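Local coordinates for TOG array regulator of axonemal microtubules protein 1 (Mus musculus, PDB 5DN7), which interacts with microtubules and promotes their polymerization through HEAT-repeat TOG regions, of which this chain holds the second, and is involved in ciliogenesis and required for regulation of cilium length, at residues K182-L187 with N219-A224; A201-F206 with N239-R244; V138-V143 with E176-P181; L146-L151 with E160-I165. All coordinates share one frame; numbering follows the deposited sequence.

Contact 1 (K182-L187 with N219-A224)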
loop_
_atom_site.group_PDB
_atom_site.type_symbol
_atom_site.label_atom_id
_atom_site.label_comp_id
_atom_site.label_asym_id
_atom_site.label_seq_id
_atom_site.Cartn_x
_atom_site.Cartn_y
_atom_site.Cartn_z
ATOM N N LYS A 182 11.808 -11.962 -8.763
ATOM C CA LYS A 182 10.468 -11.681 -9.231
ATOM C C LYS A 182 10.167 -10.220 -8.968
ATOM O O LYS A 182 9.724 -9.495 -9.855
ATOM C CB LYS A 182 9.444 -12.585 -8.541
ATOM C CG LYS A 182 8.019 -12.410 -9.067
ATOM C CD LYS A 182 7.063 -13.463 -8.486
ATOM C CE LYS A 182 6.747 -13.182 -7.011
ATOM N NZ LYS A 182 5.792 -14.186 -6.422
ATOM N N LEU A 183 10.469 -9.799 -7.744
ATOM C CA LEU A 183 10.222 -8.447 -7.291
ATOM C C LEU A 183 10.918 -7.445 -8.210
ATOM O O LEU A 183 10.290 -6.510 -8.702
ATOM C CB LEU A 183 10.686 -8.295 -5.840
ATOM C CG LEU A 183 10.057 -7.207 -4.984
ATOM C CD1 LEU A 183 8.544 -7.193 -5.131
ATOM C CD2 LEU A 183 10.445 -7.437 -3.521
ATOM N N SER A 184 12.200 -7.651 -8.483
ATOM C CA SER A 184 12.918 -6.687 -9.303
ATOM C C SER A 184 12.409 -6.654 -10.751
ATOM O O SER A 184 12.447 -5.601 -11.395
ATOM C CB SER A 184 14.411 -6.973 -9.287
ATOM O OG SER A 184 14.682 -8.260 -9.785
ATOM N N PHE A 185 11.941 -7.790 -11.262
ATOM C CA PHE A 185 11.363 -7.794 -12.602
ATOM C C PHE A 185 10.031 -7.080 -12.625
ATOM O O PHE A 185 9.687 -6.434 -13.609
ATOM C CB PHE A 185 11.193 -9.225 -13.129
ATOM C CG PHE A 185 12.428 -9.774 -13.787
ATOM C CD1 PHE A 185 13.597 -9.949 -13.068
ATOM C CD2 PHE A 185 12.416 -10.123 -15.117
ATOM C CE1 PHE A 185 14.740 -10.446 -13.662
ATOM C CE2 PHE A 185 13.553 -10.640 -15.715
ATOM C CZ PHE A 185 14.716 -10.793 -14.979
ATOM N N ASP A 186 9.271 -7.214 -11.547
ATOM C CA ASP A 186 7.990 -6.533 -11.428
ATOM C C ASP A 186 8.184 -5.023 -11.245
ATOM O O ASP A 186 7.317 -4.232 -11.616
ATOM C CB ASP A 186 7.168 -7.088 -10.253
ATOM C CG ASP A 186 6.534 -8.450 -10.551
ATOM O OD1 ASP A 186 6.450 -8.850 -11.738
ATOM O OD2 ASP A 186 6.087 -9.114 -9.583
ATOM N N LEU A 187 9.318 -4.623 -10.675
ATOM C CA LEU A 187 9.539 -3.205 -10.350
ATOM C C LEU A 187 10.295 -2.475 -11.448
ATOM O O LEU A 187 10.217 -1.266 -11.553
ATOM C CB LEU A 187 10.302 -3.064 -9.033
ATOM C CG LEU A 187 9.495 -3.161 -7.734
ATOM C CD1 LEU A 187 10.452 -3.124 -6.563
ATOM C CD2 LEU A 187 8.491 -2.004 -7.626
ATOM N N ASN A 219 23.532 -9.227 -10.308
ATOM C CA ASN A 219 23.513 -9.649 -11.670
ATOM C C ASN A 219 22.071 -9.696 -12.153
ATOM O O ASN A 219 21.791 -9.358 -13.243
ATOM C CB ASN A 219 24.162 -11.025 -11.760
ATOM C CG ASN A 219 25.665 -10.976 -11.536
ATOM O OD1 ASN A 219 26.293 -9.949 -11.724
ATOM N ND2 ASN A 219 26.242 -12.077 -11.125
ATOM N N VAL A 220 21.182 -10.129 -11.303
ATOM C CA VAL A 220 19.774 -10.300 -11.585
ATOM C C VAL A 220 19.101 -8.940 -11.719
ATOM O O VAL A 220 18.146 -8.798 -12.482
ATOM C CB VAL A 220 19.078 -11.150 -10.488
ATOM C CG1 VAL A 220 19.192 -10.489 -9.151
ATOM C CG2 VAL A 220 17.626 -11.363 -10.827
ATOM N N LEU A 221 19.631 -7.938 -11.008
ATOM C CA LEU A 221 19.126 -6.573 -11.104
ATOM C C LEU A 221 19.459 -5.990 -12.455
ATOM O O LEU A 221 18.654 -5.253 -13.055
ATOM C CB LEU A 221 19.709 -5.674 -10.010
ATOM C CG LEU A 221 19.147 -5.839 -8.605
ATOM C CD1 LEU A 221 19.791 -4.839 -7.677
ATOM C CD2 LEU A 221 17.645 -5.654 -8.626
ATOM N N PHE A 222 20.657 -6.309 -12.939
ATOM C CA PHE A 222 21.006 -5.838 -14.281
ATOM C C PHE A 222 20.215 -6.567 -15.388
ATOM O O PHE A 222 19.897 -5.976 -16.431
ATOM C CB PHE A 222 22.507 -5.965 -14.500
ATOM C CG PHE A 222 23.321 -5.160 -13.518
ATOM C CD1 PHE A 222 22.841 -3.955 -13.030
ATOM C CD2 PHE A 222 24.544 -5.625 -13.053
ATOM C CE1 PHE A 222 23.580 -3.208 -12.119
ATOM C CE2 PHE A 222 25.288 -4.882 -12.137
ATOM C CZ PHE A 222 24.800 -3.673 -11.673
ATOM N N LYS A 223 19.860 -7.816 -15.176
ATOM C CA LYS A 223 18.972 -8.483 -16.077
ATOM C C LYS A 223 17.590 -7.840 -16.051
ATOM O O LYS A 223 16.996 -7.665 -17.072
ATOM C CB LYS A 223 18.865 -9.958 -15.744
ATOM C CG LYS A 223 20.210 -10.661 -15.767
ATOM C CD LYS A 223 20.112 -12.151 -15.976
ATOM C CE LYS A 223 20.740 -12.925 -14.850
ATOM N NZ LYS A 223 19.799 -13.957 -14.359
ATOM N N ALA A 224 17.101 -7.513 -14.866
ATOM C CA ALA A 224 15.844 -6.791 -14.733
ATOM C C ALA A 224 15.876 -5.481 -15.529
ATOM O O ALA A 224 14.926 -5.172 -16.244
ATOM C CB ALA A 224 15.535 -6.512 -13.272
#
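F185, S184 and A224 carry this contact, with the phenyl ring spread over the backbone of A224. The A224 CA lies 4.2 Å from the centroid of the F185 ring and 18° off its normal, a CH-pi contact over the face and offset toward the rim. With CG anti to the carbonyl carbon (chi1 -85°), the ring starts beside the F185 backbone N and reaches across to the other helix, where CE1 meets V220 CG2 at 4.1 Å and CZ ends near CB of K223. F185 is exposed, whereas S184 and A224 are buried, consistent with the ring lying on the outer side.

S184 forms the buried half. Its CB sits 3.6 Å from CD2 of L221, and its backbone O is 3.7 Å from CB of A224. The S184 OG turns back to its own helix, hydrogen-bonded to the O of P181, which satisfies the hydroxyl while it lies 4.0 Å from the A224 methyl. The small S184 and A224 are consistent with the close axis approach of 9.0 Å; the nearest CA pair is F185 and A224, 5.1 Å apart. Helix 196-213 lies against the same buried side, with L209 touching S184 and F206 and A210 touching L221.

The two segments point nearly the same way, at 27°, and helix 196-213 follows one and precedes the other in the chain. Such stacking of near-parallel helices, with an intervening helix packed against both, is characteristic of the HEAT-type solenoid that builds this TOG region.

Contact 2 (A201-F206 with N239-R244)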
loop_
_atom_site.group_PDB
_atom_site.type_symbol
_atom_site.label_atom_id
_atom_site.label_comp_id
_atom_site.label_asym_id
_atom_site.label_seq_id
_atom_site.Cartn_x
_atom_site.Cartn_y
_atom_site.Cartn_z
ATOM N N ALA A 201 11.561 6.832 -7.161
ATOM C CA ALA A 201 11.096 5.798 -6.234
ATOM C C ALA A 201 11.691 4.445 -6.596
ATOM O O ALA A 201 12.172 3.715 -5.719
ATOM C CB ALA A 201 9.583 5.726 -6.220
ATOM N N ALA A 202 11.667 4.123 -7.890
ATOM C CA ALA A 202 12.141 2.830 -8.374
ATOM C C ALA A 202 13.648 2.660 -8.194
ATOM O O ALA A 202 14.108 1.556 -7.937
ATOM C CB ALA A 202 11.768 2.633 -9.849
ATOM N N LEU A 203 14.415 3.735 -8.355
ATOM C CA LEU A 203 15.849 3.663 -8.093
ATOM C C LEU A 203 16.111 3.401 -6.601
ATOM O O LEU A 203 16.954 2.569 -6.254
ATOM C CB LEU A 203 16.549 4.949 -8.565
ATOM C CG LEU A 203 16.529 5.122 -10.099
ATOM C CD1 LEU A 203 16.785 6.571 -10.510
ATOM C CD2 LEU A 203 17.526 4.183 -10.795
ATOM N N GLU A 204 15.379 4.078 -5.715
ATOM C CA GLU A 204 15.523 3.747 -4.286
ATOM C C GLU A 204 15.190 2.288 -4.005
ATOM O O GLU A 204 15.901 1.590 -3.232
ATOM C CB GLU A 204 14.631 4.640 -3.421
ATOM C CG GLU A 204 15.056 6.093 -3.398
ATOM C CD GLU A 204 16.416 6.329 -2.716
ATOM O OE1 GLU A 204 16.514 6.210 -1.469
ATOM O OE2 GLU A 204 17.386 6.661 -3.440
ATOM N N ALA A 205 14.109 1.817 -4.636
ATOM C CA ALA A 205 13.718 0.433 -4.458
ATOM C C ALA A 205 14.836 -0.477 -4.933
ATOM O O ALA A 205 15.140 -1.456 -4.272
ATOM C CB ALA A 205 12.424 0.116 -5.186
ATOM N N PHE A 206 15.464 -0.146 -6.055
ATOM C CA PHE A 206 16.545 -0.986 -6.561
ATOM C C PHE A 206 17.767 -0.962 -5.628
ATOM O O PHE A 206 18.440 -1.980 -5.485
ATOM C CB PHE A 206 16.913 -0.591 -8.000
ATOM C CG PHE A 206 16.263 -1.507 -9.054
ATOM C CD1 PHE A 206 14.880 -1.583 -9.170
ATOM C CD2 PHE A 206 17.035 -2.328 -9.867
ATOM C CE1 PHE A 206 14.274 -2.449 -10.099
ATOM C CE2 PHE A 206 16.438 -3.212 -10.787
ATOM C CZ PHE A 206 15.059 -3.257 -10.905
ATOM N N ASN A 239 22.819 3.367 -16.552
ATOM C CA ASN A 239 23.716 4.352 -15.950
ATOM C C ASN A 239 23.193 4.898 -14.617
ATOM O O ASN A 239 23.929 4.967 -13.647
ATOM C CB ASN A 239 23.984 5.519 -16.918
ATOM C CG ASN A 239 24.960 5.149 -18.029
ATOM O OD1 ASN A 239 24.947 5.751 -19.108
ATOM N ND2 ASN A 239 25.806 4.145 -17.774
ATOM N N ALA A 240 21.928 5.292 -14.586
ATOM C CA ALA A 240 21.287 5.751 -13.368
ATOM C C ALA A 240 21.249 4.655 -12.289
ATOM O O ALA A 240 21.510 4.926 -11.129
ATOM C CB ALA A 240 19.884 6.251 -13.670
ATOM N N VAL A 241 20.934 3.420 -12.664
ATOM C CA VAL A 241 20.907 2.331 -11.689
ATOM C C VAL A 241 22.285 2.132 -11.085
ATOM O O VAL A 241 22.423 2.009 -9.877
ATOM C CB VAL A 241 20.415 0.993 -12.304
ATOM C CG1 VAL A 241 20.805 -0.171 -11.425
ATOM C CG2 VAL A 241 18.895 1.016 -12.502
ATOM N N GLN A 242 23.306 2.095 -11.907
ATOM C CA GLN A 242 24.658 1.920 -11.430
ATOM C C GLN A 242 25.112 3.083 -10.561
ATOM O O GLN A 242 25.699 2.885 -9.553
ATOM C CB GLN A 242 25.618 1.655 -12.572
ATOM C CG GLN A 242 25.377 0.315 -13.233
ATOM C CD GLN A 242 26.389 -0.032 -14.266
ATOM O OE1 GLN A 242 26.493 0.606 -15.298
ATOM N NE2 GLN A 242 27.144 -1.053 -13.994
ATOM N N ALA A 243 24.769 4.287 -10.974
ATOM C CA ALA A 243 25.091 5.476 -10.194
ATOM C C ALA A 243 24.449 5.367 -8.820
ATOM O O ALA A 243 25.118 5.548 -7.819
ATOM C CB ALA A 243 24.633 6.717 -10.905
ATOM N N ARG A 244 23.160 5.035 -8.775
ATOM C CA ARG A 244 22.465 4.864 -7.501
ATOM C C ARG A 244 23.083 3.765 -6.625
ATOM O O ARG A 244 23.269 3.955 -5.428
ATOM C CB ARG A 244 20.982 4.556 -7.721
ATOM C CG ARG A 244 20.189 4.382 -6.414
ATOM C CD ARG A 244 20.317 5.639 -5.528
ATOM N NE ARG A 244 19.668 5.501 -4.224
ATOM C CZ ARG A 244 20.273 5.041 -3.141
ATOM N NH1 ARG A 244 21.537 4.650 -3.218
ATOM N NH2 ARG A 244 19.614 4.955 -1.990
#
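E204 and R244 meet with their side chains crossing at about a right angle, and their charged planes are 32° apart. R244 sets out with CG anti to the backbone N (chi1 -179°), then bends at chi2. Its NE donates to E204 OE2 at 2.7 Å with an N-H...O angle of 154°. The oxygen lies close to the guanidinium plane, whereas the donor stands above the carboxylate plane; the pairing is therefore not flat, and its second prong, R244 NH2 to E204 OE1 at 3.4 Å, is weak. R244 NH2 adds another weak bond to E204 OE2 at 3.2 Å.

Next to the salt bridge, L203 points at the other helix and slants across V241, its CD2 reaching V241 CG2 at 3.8 Å and A240 CB at 4.3 Å. R244 CG rests against L203 as well, 3.7 Å from its backbone O. The segment axes come no nearer than 9.6 Å.

Both charged residues are buried and have second partners: R244 NH2 donates to the T249 O, and E204 OE1 accepts from the A262 N. A methionine in place of R244 would probably leave the E204 carboxylate buried without its countercharge and the T249 carbonyl without this donor. The chemistry implies that the ion pair ties helix 196-213 to helix 237-246 of the HEAT-type solenoid, and to the chain that follows, each charge probably offsetting the other at this buried site.

Contact 3 (V138-V143 with E176-P181)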
loop_
_atom_site.group_PDB
_atom_site.type_symbol
_atom_site.label_atom_id
_atom_site.label_comp_id
_atom_site.label_asym_id
_atom_site.label_seq_id
_atom_site.Cartn_x
_atom_site.Cartn_y
_atom_site.Cartn_z
ATOM N N VAL A 138 -0.821 -11.665 6.163
ATOM C CA VAL A 138 -0.709 -12.656 5.089
ATOM C C VAL A 138 0.678 -12.712 4.441
ATOM O O VAL A 138 0.883 -13.403 3.447
ATOM C CB VAL A 138 -1.779 -12.406 4.003
ATOM C CG1 VAL A 138 -3.100 -12.071 4.672
ATOM C CG2 VAL A 138 -1.373 -11.283 3.041
ATOM N N GLY A 139 1.641 -12.008 5.013
ATOM C CA GLY A 139 2.980 -12.021 4.462
ATOM C C GLY A 139 3.159 -10.975 3.372
ATOM O O GLY A 139 2.261 -10.734 2.566
ATOM N N PRO A 140 4.329 -10.329 3.365
ATOM C CA PRO A 140 4.654 -9.201 2.476
ATOM C C PRO A 140 4.637 -9.543 0.984
ATOM O O PRO A 140 4.179 -8.726 0.181
ATOM C CB PRO A 140 6.068 -8.810 2.916
ATOM C CG PRO A 140 6.612 -10.034 3.638
ATOM C CD PRO A 140 5.423 -10.643 4.302
ATOM N N GLN A 141 5.115 -10.723 0.606
ATOM C CA GLN A 141 5.208 -11.034 -0.818
ATOM C C GLN A 141 3.829 -11.083 -1.486
ATOM O O GLN A 141 3.634 -10.461 -2.529
ATOM C CB GLN A 141 5.965 -12.343 -1.044
ATOM C CG GLN A 141 6.232 -12.651 -2.526
ATOM C CD GLN A 141 7.011 -11.539 -3.210
ATOM O OE1 GLN A 141 8.236 -11.438 -3.074
ATOM N NE2 GLN A 141 6.294 -10.670 -3.921
ATOM N N ARG A 142 2.878 -11.805 -0.894
ATOM C CA ARG A 142 1.492 -11.808 -1.387
ATOM C C ARG A 142 0.934 -10.382 -1.629
ATOM O O ARG A 142 0.542 -10.017 -2.769
ATOM C CB ARG A 142 0.585 -12.557 -0.400
ATOM C CG ARG A 142 0.300 -14.001 -0.803
ATOM C CD ARG A 142 -0.924 -14.589 -0.071
ATOM N NE ARG A 142 -2.179 -14.342 -0.788
ATOM C CZ ARG A 142 -3.390 -14.622 -0.307
ATOM N NH1 ARG A 142 -3.521 -15.157 0.907
ATOM N NH2 ARG A 142 -4.471 -14.360 -1.034
ATOM N N VAL A 143 0.919 -9.595 -0.546
ATOM C CA VAL A 143 0.496 -8.185 -0.581
ATOM C C VAL A 143 1.152 -7.471 -1.756
ATOM O O VAL A 143 0.469 -6.857 -2.568
ATOM C CB VAL A 143 0.851 -7.435 0.714
ATOM C CG1 VAL A 143 0.586 -5.914 0.562
ATOM C CG2 VAL A 143 0.088 -7.985 1.894
ATOM N N GLU A 176 14.495 -13.178 3.006
ATOM C CA GLU A 176 13.985 -14.483 2.629
ATOM C C GLU A 176 12.463 -14.517 2.578
ATOM O O GLU A 176 11.903 -15.480 2.102
ATOM C CB GLU A 176 14.508 -15.574 3.589
ATOM C CG GLU A 176 13.936 -15.519 4.985
ATOM C CD GLU A 176 14.788 -14.702 5.934
ATOM O OE1 GLU A 176 15.681 -13.938 5.452
ATOM O OE2 GLU A 176 14.560 -14.838 7.170
ATOM N N ASP A 177 11.791 -13.479 3.074
ATOM C CA ASP A 177 10.338 -13.398 2.931
ATOM C C ASP A 177 9.936 -13.009 1.500
ATOM O O ASP A 177 8.766 -13.037 1.151
ATOM C CB ASP A 177 9.745 -12.389 3.917
ATOM C CG ASP A 177 9.752 -12.893 5.345
ATOM O OD1 ASP A 177 10.298 -13.993 5.565
ATOM O OD2 ASP A 177 9.234 -12.175 6.241
ATOM N N PHE A 178 10.919 -12.648 0.687
ATOM C CA PHE A 178 10.660 -12.150 -0.658
ATOM C C PHE A 178 11.278 -13.024 -1.735
ATOM O O PHE A 178 12.354 -13.610 -1.551
ATOM C CB PHE A 178 11.205 -10.722 -0.831
ATOM C CG PHE A 178 10.580 -9.725 0.074
ATOM C CD1 PHE A 178 9.349 -9.160 -0.238
ATOM C CD2 PHE A 178 11.206 -9.366 1.259
ATOM C CE1 PHE A 178 8.765 -8.237 0.608
ATOM C CE2 PHE A 178 10.628 -8.432 2.106
ATOM C CZ PHE A 178 9.406 -7.870 1.787
ATOM N N ASP A 179 10.594 -13.078 -2.867
ATOM C CA ASP A 179 11.173 -13.577 -4.110
ATOM C C ASP A 179 11.792 -12.370 -4.814
ATOM O O ASP A 179 11.114 -11.654 -5.566
ATOM C CB ASP A 179 10.106 -14.253 -4.975
ATOM C CG ASP A 179 10.686 -14.937 -6.197
ATOM O OD1 ASP A 179 11.789 -14.567 -6.651
ATOM O OD2 ASP A 179 10.018 -15.862 -6.714
ATOM N N LEU A 180 13.068 -12.124 -4.543
ATOM C CA LEU A 180 13.677 -10.877 -4.972
ATOM C C LEU A 180 13.867 -10.725 -6.495
ATOM O O LEU A 180 13.720 -9.616 -6.998
ATOM C CB LEU A 180 15.012 -10.670 -4.252
ATOM C CG LEU A 180 14.955 -10.551 -2.732
ATOM C CD1 LEU A 180 16.359 -10.542 -2.219
ATOM C CD2 LEU A 180 14.203 -9.294 -2.274
ATOM N N PRO A 181 14.218 -11.811 -7.222
ATOM C CA PRO A 181 14.208 -11.707 -8.693
ATOM C C PRO A 181 12.846 -11.296 -9.246
ATOM O O PRO A 181 12.740 -10.388 -10.077
ATOM C CB PRO A 181 14.559 -13.133 -9.155
ATOM C CG PRO A 181 15.418 -13.665 -8.059
ATOM C CD PRO A 181 14.873 -13.062 -6.771
HETATM O O HOH W 1 6.324 -12.907 2.183
#
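P140 packs closely against F178, its ring crossing the F178 side chain at about a right angle. P140 CB lies 3.6 Å from F178 CE1 and equally near CZ, at an oblique approach to the ring. Both residues are buried, and S169 of the neighbouring helix 156-172 and Y173 of the loop after it touch both of them.

Further out, Q141 supplies the polar link. Its CG is anti to the backbone N (chi1 -174°), and a bend at chi2 brings the amide round to the loop, where OE1 accepts from D179 N at 2.9 Å with an N-H...O angle of 154°. The same OE1 also sits at the edge of the F178 ring, 3.8 Å from CD1. An alanine in place of Q141 would probably leave the D179 N-H without this acceptor and the loop less firmly held to helix 140-148.

The contact lies at the starts of helices 140-148 and 180-187, in successive predicted HEAT repeats of the solenoid: P140 and Q141 are in the first turn of one, and D177 to D179 lead into the other. G139 and D179 hold the N-cap positions, and D179 OD1 weakly caps K182 N. G139 has a positive phi at which a CB would jam against the O of V138.

On the looser side, a water bridges the two backbones: it accepts from Q141 N at 3.0 Å and donates to D177 O at 2.7 Å. Here D177 is partly exposed, its CB 3.9 Å from CG of P140.

Contact 4 (L146-L151 with E160-I165)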
loop_
_atom_site.group_PDB
_atom_site.type_symbol
_atom_site.label_atom_id
_atom_site.label_comp_id
_atom_site.label_asym_id
_atom_site.label_seq_id
_atom_site.Cartn_x
_atom_site.Cartn_y
_atom_site.Cartn_z
ATOM N N LEU A 146 -0.037 -8.667 -5.464
ATOM C CA LEU A 146 -1.343 -8.073 -5.716
ATOM C C LEU A 146 -1.175 -6.589 -6.016
ATOM O O LEU A 146 -1.623 -6.095 -7.027
ATOM C CB LEU A 146 -2.288 -8.271 -4.533
ATOM C CG LEU A 146 -2.581 -9.734 -4.206
ATOM C CD1 LEU A 146 -3.652 -9.863 -3.120
ATOM C CD2 LEU A 146 -2.978 -10.476 -5.481
ATOM N N LEU A 147 -0.464 -5.899 -5.137
ATOM C CA LEU A 147 -0.313 -4.459 -5.215
ATOM C C LEU A 147 0.402 -3.993 -6.471
ATOM O O LEU A 147 0.067 -2.958 -7.032
ATOM C CB LEU A 147 0.439 -3.973 -3.981
ATOM C CG LEU A 147 0.526 -2.471 -3.794
ATOM C CD1 LEU A 147 -0.891 -1.851 -3.834
ATOM C CD2 LEU A 147 1.226 -2.180 -2.475
ATOM N N LEU A 148 1.370 -4.783 -6.916
ATOM C CA LEU A 148 2.238 -4.416 -8.022
ATOM C C LEU A 148 1.522 -4.538 -9.343
ATOM O O LEU A 148 1.930 -3.900 -10.314
ATOM C CB LEU A 148 3.508 -5.273 -8.047
ATOM C CG LEU A 148 4.620 -4.678 -7.175
ATOM C CD1 LEU A 148 5.758 -5.684 -6.916
ATOM C CD2 LEU A 148 5.160 -3.467 -7.835
ATOM N N GLU A 149 0.417 -5.238 -9.421
ATOM C CA GLU A 149 -0.403 -5.166 -10.605
ATOM C C GLU A 149 -0.850 -3.726 -10.898
ATOM O O GLU A 149 -1.134 -3.401 -12.009
ATOM C CB GLU A 149 -1.568 -6.146 -10.539
ATOM C CG GLU A 149 -1.156 -7.568 -10.899
ATOM C CD GLU A 149 -2.207 -8.639 -10.642
ATOM O OE1 GLU A 149 -3.322 -8.553 -11.172
ATOM O OE2 GLU A 149 -1.912 -9.607 -9.928
ATOM N N ASN A 150 -0.817 -2.858 -9.892
ATOM C CA ASN A 150 -1.277 -1.487 -10.070
ATOM C C ASN A 150 -0.196 -0.560 -10.564
ATOM O O ASN A 150 -0.375 0.652 -10.574
ATOM C CB ASN A 150 -1.850 -0.936 -8.780
ATOM C CG ASN A 150 -3.116 -1.632 -8.392
ATOM O OD1 ASN A 150 -4.197 -1.228 -8.814
ATOM N ND2 ASN A 150 -2.999 -2.701 -7.590
ATOM N N LEU A 151 0.924 -1.125 -10.991
ATOM C CA LEU A 151 1.886 -0.340 -11.758
ATOM C C LEU A 151 1.368 0.028 -13.145
ATOM O O LEU A 151 1.986 0.828 -13.838
ATOM C CB LEU A 151 3.204 -1.086 -11.898
ATOM C CG LEU A 151 4.147 -0.937 -10.705
ATOM C CD1 LEU A 151 5.514 -1.524 -11.077
ATOM C CD2 LEU A 151 4.272 0.526 -10.236
ATOM N N GLU A 160 3.680 5.639 -8.026
ATOM C CA GLU A 160 4.699 6.118 -7.100
ATOM C C GLU A 160 4.576 5.457 -5.718
ATOM O O GLU A 160 5.543 4.929 -5.194
ATOM C CB GLU A 160 4.615 7.634 -6.954
ATOM C CG GLU A 160 5.861 8.250 -6.326
ATOM C CD GLU A 160 5.655 9.700 -5.829
ATOM O OE1 GLU A 160 4.784 10.438 -6.360
ATOM O OE2 GLU A 160 6.393 10.100 -4.900
ATOM N N GLU A 161 3.367 5.495 -5.160
ATOM C CA GLU A 161 3.084 4.907 -3.860
ATOM C C GLU A 161 3.147 3.384 -3.832
ATOM O O GLU A 161 3.483 2.818 -2.804
ATOM C CB GLU A 161 1.713 5.361 -3.385
ATOM C CG GLU A 161 1.736 6.802 -2.910
ATOM C CD GLU A 161 2.733 7.005 -1.772
ATOM O OE1 GLU A 161 2.361 6.778 -0.599
ATOM O OE2 GLU A 161 3.889 7.397 -2.047
ATOM N N VAL A 162 2.812 2.721 -4.941
ATOM C CA VAL A 162 3.048 1.287 -5.052
ATOM C C VAL A 162 4.531 1.009 -4.828
ATOM O O VAL A 162 4.916 0.142 -4.009
ATOM C CB VAL A 162 2.622 0.732 -6.433
ATOM C CG1 VAL A 162 3.206 -0.667 -6.640
ATOM C CG2 VAL A 162 1.106 0.703 -6.550
ATOM N N VAL A 163 5.369 1.761 -5.545
ATOM C CA VAL A 163 6.801 1.556 -5.370
ATOM C C VAL A 163 7.243 1.868 -3.914
ATOM O O VAL A 163 8.019 1.116 -3.313
ATOM C CB VAL A 163 7.630 2.411 -6.349
ATOM C CG1 VAL A 163 9.123 2.069 -6.217
ATOM C CG2 VAL A 163 7.164 2.189 -7.753
ATOM N N ASN A 164 6.719 2.941 -3.332
ATOM C CA ASN A 164 7.140 3.272 -1.966
ATOM C C ASN A 164 6.700 2.225 -0.943
ATOM O O ASN A 164 7.405 1.964 0.032
ATOM C CB ASN A 164 6.612 4.644 -1.534
ATOM C CG ASN A 164 7.406 5.809 -2.136
ATOM O OD1 ASN A 164 8.620 5.723 -2.352
ATOM N ND2 ASN A 164 6.711 6.910 -2.399
ATOM N N ILE A 165 5.531 1.637 -1.158
ATOM C CA ILE A 165 5.033 0.596 -0.260
ATOM C C ILE A 165 5.898 -0.663 -0.405
ATOM O O ILE A 165 6.144 -1.374 0.581
ATOM C CB ILE A 165 3.536 0.295 -0.539
ATOM C CG1 ILE A 165 2.676 1.468 -0.063
ATOM C CG2 ILE A 165 3.068 -0.974 0.159
ATOM C CD1 ILE A 165 1.221 1.426 -0.633
#
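V162 has CG1 anti to its backbone N (chi1 166°) and CG2 anti to the carbonyl carbon, a fork that presents both methyls to residues 146-151. CG1 meets L148 CD2 at 3.6 Å and L151 CD2 at 3.9 Å; CG2 rests 4.0 Å from N150 CB and 3.8 Å from the O of L147. V162 is thus touched by four residues of the partner segment, and it has the largest buried area of the contact.

L147 directs its CG anti to the backbone N (chi1 -172°) and crosses I165 at about a right angle. Its CD2 comes within 3.4 Å of I165 CG2, tighter than usual carbon-carbon packing. At the other end, CD2 of L151 also brushes CG2 of V163.

The polar groups bond within their own segment or to outside partners, although L147 O itself touches V162. This oxygen accepts from N150 N and, at 3.1 Å, from N150 ND2, the two donors arriving from the same face of the carbonyl plane; this holds the N150 amide back against L147. On the other helix, N164 ND2 donates to E161 OE2 at 2.9 Å, while E161 OE1 is bonded to Y127 OH and N164 OD1 to Y261 OH.

The two segments belong to one predicted HEAT repeat and form its helical hairpin. With mostly branched aliphatic groups meeting, the pairing probably rests on apolar packing, while the hydrogen bonds lie within each segment or tie helix 156-172 to Y127 and Y261.

How the contacts relate
Contacts 2 and 4 are buried, contacts 1 and 3 only partly so. Contact 4 joins the two helices of one hairpin by aliphatic packing, and lies closest to the centre of the chain; contact 2 is also buried, its centre about 21 Å from the centre of the chain, and relies on an ion pair. Contact 1 binds helix 180-187 to a neighbour through a phenyl ring, whereas contact 3 holds the residues leading into that helix, through an amide and a water. Helix 140-148 serves contacts 3 and 4. F206 joins contacts 1 and 2, its CE2 3.5 Å from L221 CD2. Contacts 2 and 3 do not touch, their nearest atoms being about 8 Å apart.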